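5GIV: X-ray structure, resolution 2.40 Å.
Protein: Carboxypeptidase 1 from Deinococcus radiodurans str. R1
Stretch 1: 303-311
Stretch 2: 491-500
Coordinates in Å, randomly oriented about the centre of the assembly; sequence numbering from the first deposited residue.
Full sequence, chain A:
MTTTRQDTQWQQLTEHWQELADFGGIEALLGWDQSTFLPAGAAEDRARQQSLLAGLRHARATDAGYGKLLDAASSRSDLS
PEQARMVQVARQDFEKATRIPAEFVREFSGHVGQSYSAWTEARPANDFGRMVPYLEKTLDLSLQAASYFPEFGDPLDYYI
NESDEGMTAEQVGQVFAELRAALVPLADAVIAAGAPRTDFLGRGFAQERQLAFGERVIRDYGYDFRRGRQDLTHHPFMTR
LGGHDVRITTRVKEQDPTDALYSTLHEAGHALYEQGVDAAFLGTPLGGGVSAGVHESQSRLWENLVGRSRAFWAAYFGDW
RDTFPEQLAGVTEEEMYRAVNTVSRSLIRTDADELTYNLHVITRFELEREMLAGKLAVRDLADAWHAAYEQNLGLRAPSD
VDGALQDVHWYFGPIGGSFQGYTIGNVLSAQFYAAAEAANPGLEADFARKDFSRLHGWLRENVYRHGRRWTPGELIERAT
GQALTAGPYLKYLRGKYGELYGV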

# COMPACT_ATOMS: atom_id res chain seq x y z
N GLU A 303 13.42 -4.56 22.60
CA GLU A 303 12.26 -5.18 23.22
C GLU A 303 12.58 -5.64 24.64
O GLU A 303 11.89 -5.25 25.59
CB GLU A 303 11.76 -6.37 22.39
CG GLU A 303 10.64 -7.18 23.05
CD GLU A 303 10.51 -8.62 22.54
OE1 GLU A 303 9.63 -9.35 23.03
OE2 GLU A 303 11.28 -9.03 21.64
N ASN A 304 13.63 -6.44 24.81
CA ASN A 304 13.94 -7.07 26.10
C ASN A 304 14.84 -6.19 26.96
O ASN A 304 14.44 -5.72 28.03
CB ASN A 304 14.61 -8.44 25.88
CG ASN A 304 13.64 -9.49 25.36
OD1 ASN A 304 12.42 -9.38 25.51
ND2 ASN A 304 14.20 -10.54 24.76
N LEU A 305 16.08 -5.98 26.51
CA LEU A 305 17.05 -5.29 27.35
C LEU A 305 16.54 -3.92 27.76
O LEU A 305 16.71 -3.51 28.91
CB LEU A 305 18.38 -5.18 26.60
CG LEU A 305 19.11 -6.52 26.51
CD1 LEU A 305 20.24 -6.43 25.53
CD2 LEU A 305 19.65 -6.92 27.87
N VAL A 306 15.90 -3.21 26.85
CA VAL A 306 15.35 -1.90 27.16
C VAL A 306 13.91 -2.05 27.64
O VAL A 306 13.59 -1.68 28.78
CB VAL A 306 15.44 -0.96 25.94
CG1 VAL A 306 14.82 0.41 26.26
CG2 VAL A 306 16.89 -0.83 25.49
N GLY A 307 13.06 -2.64 26.79
CA GLY A 307 11.63 -2.58 27.02
C GLY A 307 11.15 -3.27 28.27
O GLY A 307 10.11 -2.92 28.83
N ARG A 308 11.89 -4.28 28.74
CA ARG A 308 11.49 -5.03 29.93
C ARG A 308 12.34 -4.68 31.14
O ARG A 308 12.27 -5.37 32.16
CB ARG A 308 11.54 -6.53 29.65
CG ARG A 308 10.54 -6.97 28.58
CD ARG A 308 10.61 -8.46 28.31
NE ARG A 308 9.96 -8.79 27.04
CZ ARG A 308 8.66 -9.07 26.90
NH1 ARG A 308 7.86 -9.09 27.97
NH2 ARG A 308 8.18 -9.35 25.70
N SER A 309 13.13 -3.62 31.06
CA SER A 309 14.03 -3.26 32.16
C SER A 309 13.28 -2.42 33.19
O SER A 309 12.23 -1.84 32.91
CB SER A 309 15.24 -2.49 31.64
OG SER A 309 14.85 -1.20 31.23
N ARG A 310 13.84 -2.37 34.40
CA ARG A 310 13.21 -1.55 35.43
C ARG A 310 13.23 -0.07 35.05
O ARG A 310 12.25 0.65 35.28
CB ARG A 310 13.88 -1.78 36.78
CG ARG A 310 12.98 -1.38 37.93
CD ARG A 310 13.41 -1.93 39.30
NE ARG A 310 14.31 -3.08 39.27
CZ ARG A 310 14.18 -4.16 40.05
NH1 ARG A 310 13.19 -4.23 40.93
NH2 ARG A 310 15.06 -5.15 39.96
N ALA A 311 14.32 0.39 34.42
CA ALA A 311 14.42 1.80 34.06
C ALA A 311 13.33 2.20 33.07
O ALA A 311 12.84 3.33 33.10
CB ALA A 311 15.80 2.09 33.47
N LYS A 491 25.08 -13.68 31.65
CA LYS A 491 25.24 -12.81 32.81
C LYS A 491 24.02 -11.92 33.01
O LYS A 491 23.55 -11.74 34.13
CB LYS A 491 26.49 -11.94 32.66
CG LYS A 491 26.68 -11.02 33.85
CD LYS A 491 27.87 -10.10 33.70
CE LYS A 491 27.89 -9.12 34.88
NZ LYS A 491 28.86 -7.99 34.73
N TYR A 492 23.48 -11.38 31.90
CA TYR A 492 22.32 -10.50 31.98
C TYR A 492 21.11 -11.23 32.54
O TYR A 492 20.41 -10.70 33.42
CB TYR A 492 22.03 -9.91 30.59
CG TYR A 492 20.57 -9.59 30.35
CD1 TYR A 492 19.94 -8.56 31.03
CD2 TYR A 492 19.82 -10.31 29.42
CE1 TYR A 492 18.63 -8.25 30.82
CE2 TYR A 492 18.49 -10.02 29.20
CZ TYR A 492 17.90 -8.99 29.90
OH TYR A 492 16.57 -8.68 29.71
N LEU A 493 20.82 -12.43 32.04
CA LEU A 493 19.63 -13.15 32.48
C LEU A 493 19.78 -13.61 33.92
O LEU A 493 18.87 -13.40 34.75
CB LEU A 493 19.38 -14.34 31.55
CG LEU A 493 18.97 -14.01 30.12
CD1 LEU A 493 18.92 -15.29 29.30
CD2 LEU A 493 17.62 -13.31 30.11
N ARG A 494 20.93 -14.21 34.26
CA ARG A 494 21.16 -14.66 35.63
C ARG A 494 21.00 -13.49 36.60
O ARG A 494 20.35 -13.63 37.65
CB ARG A 494 22.55 -15.26 35.74
CG ARG A 494 22.69 -16.63 35.11
CD ARG A 494 24.13 -17.13 35.13
NE ARG A 494 24.23 -18.54 34.78
CZ ARG A 494 25.26 -19.08 34.13
NH1 ARG A 494 26.29 -18.33 33.75
NH2 ARG A 494 25.26 -20.38 33.85
N GLY A 495 21.54 -12.33 36.25
CA GLY A 495 21.40 -11.17 37.12
C GLY A 495 19.96 -10.68 37.20
O GLY A 495 19.46 -10.38 38.29
N LYS A 496 19.29 -10.57 36.05
CA LYS A 496 17.94 -10.02 36.05
C LYS A 496 16.96 -10.94 36.77
O LYS A 496 16.21 -10.49 37.65
CB LYS A 496 17.49 -9.78 34.61
CG LYS A 496 16.04 -9.32 34.49
CD LYS A 496 15.65 -9.17 33.02
CE LYS A 496 14.21 -8.71 32.91
NZ LYS A 496 13.81 -8.51 31.50
N TYR A 497 16.96 -12.22 36.42
CA TYR A 497 15.99 -13.15 36.99
C TYR A 497 16.42 -13.66 38.35
O TYR A 497 15.56 -13.95 39.20
CB TYR A 497 15.75 -14.29 36.01
CG TYR A 497 14.93 -13.80 34.85
CD1 TYR A 497 15.53 -13.26 33.72
CD2 TYR A 497 13.53 -13.79 34.91
CE1 TYR A 497 14.78 -12.77 32.67
CE2 TYR A 497 12.77 -13.30 33.88
CZ TYR A 497 13.39 -12.79 32.76
OH TYR A 497 12.61 -12.30 31.75
N GLY A 498 17.72 -13.73 38.61
CA GLY A 498 18.17 -13.99 39.97
C GLY A 498 17.61 -12.97 40.95
O GLY A 498 17.18 -13.33 42.04
N GLU A 499 17.57 -11.70 40.55
CA GLU A 499 17.09 -10.65 41.44
C GLU A 499 15.57 -10.56 41.46
O GLU A 499 14.99 -10.20 42.49
CB GLU A 499 17.69 -9.31 41.05
CG GLU A 499 17.58 -8.23 42.12
CD GLU A 499 16.30 -7.42 42.01
OE1 GLU A 499 15.95 -7.02 40.88
OE2 GLU A 499 15.65 -7.17 43.06
N LEU A 500 14.90 -10.89 40.35
CA LEU A 500 13.44 -10.84 40.31
C LEU A 500 12.82 -11.92 41.18
O LEU A 500 11.86 -11.66 41.91
CB LEU A 500 12.94 -10.98 38.87
CG LEU A 500 12.69 -9.69 38.08
CD1 LEU A 500 12.53 -9.99 36.60
CD2 LEU A 500 11.46 -8.97 38.61
O HOH W 1 15.37 -6.06 30.90

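The contact joins two segments far apart in sequence and buries 290 Å², both sides summed. Stretch 2 is helical throughout. No direct hydrogen bond crosses between the stretches.

The apolar part is one close packing. Leu305 lays its CD2 methyl over one face of the Tyr492 ring, 3.3 Å from CD2 to the ring centroid and 9° off the ring normal. This is a CH-pi contact. Leu305 CD2 also lies 3.4 Å from Tyr492 CZ. The CA-to-CB bond of Leu305 points sideways, and its m, t rotamer brings the end of the side chain nearer to the ring. Leu305 CA and Tyr492 CA are 8.7 Å apart.

The polar link is made by water 1. The O of water 1 donates to Asn304 O at 3.0 Å and to Tyr492 OH at 3.1 Å, and accepts from Lys496 NZ at 3.0 Å. Asn304 O and Tyr492 OH are 4.0 Å apart, and the water bridges them. Within stretch 2, Lys496 NZ also donates to Tyr492 OH at 3.3 Å. Lys496 is fully extended, all t, and Lys496 NZ lies 3.5 Å from Arg308 CB.

One salt bridge crosses the contact, between Arg310 and Glu499. Glu499 OE1 sits at the edge of the guanidinium, near its plane. The modelled 2.3 Å from Arg310 NH2 to Glu499 OE1 is too short, so the exact positions of both atoms are uncertain.

Bonds within stretch 1 hold Arg308. Its CA-to-CB bond points toward stretch 2, but its guanidinium turns back to its own segment. Arg308 NH2 forms a salt bridge with Glu303 OE1 at 3.0 Å, and Arg308 NE donates to Asn304 OD1 at 3.0 Å. A type I turn runs from Val306 to Ser309, with Ser309 N donating to Val306 O at 3.0 Å.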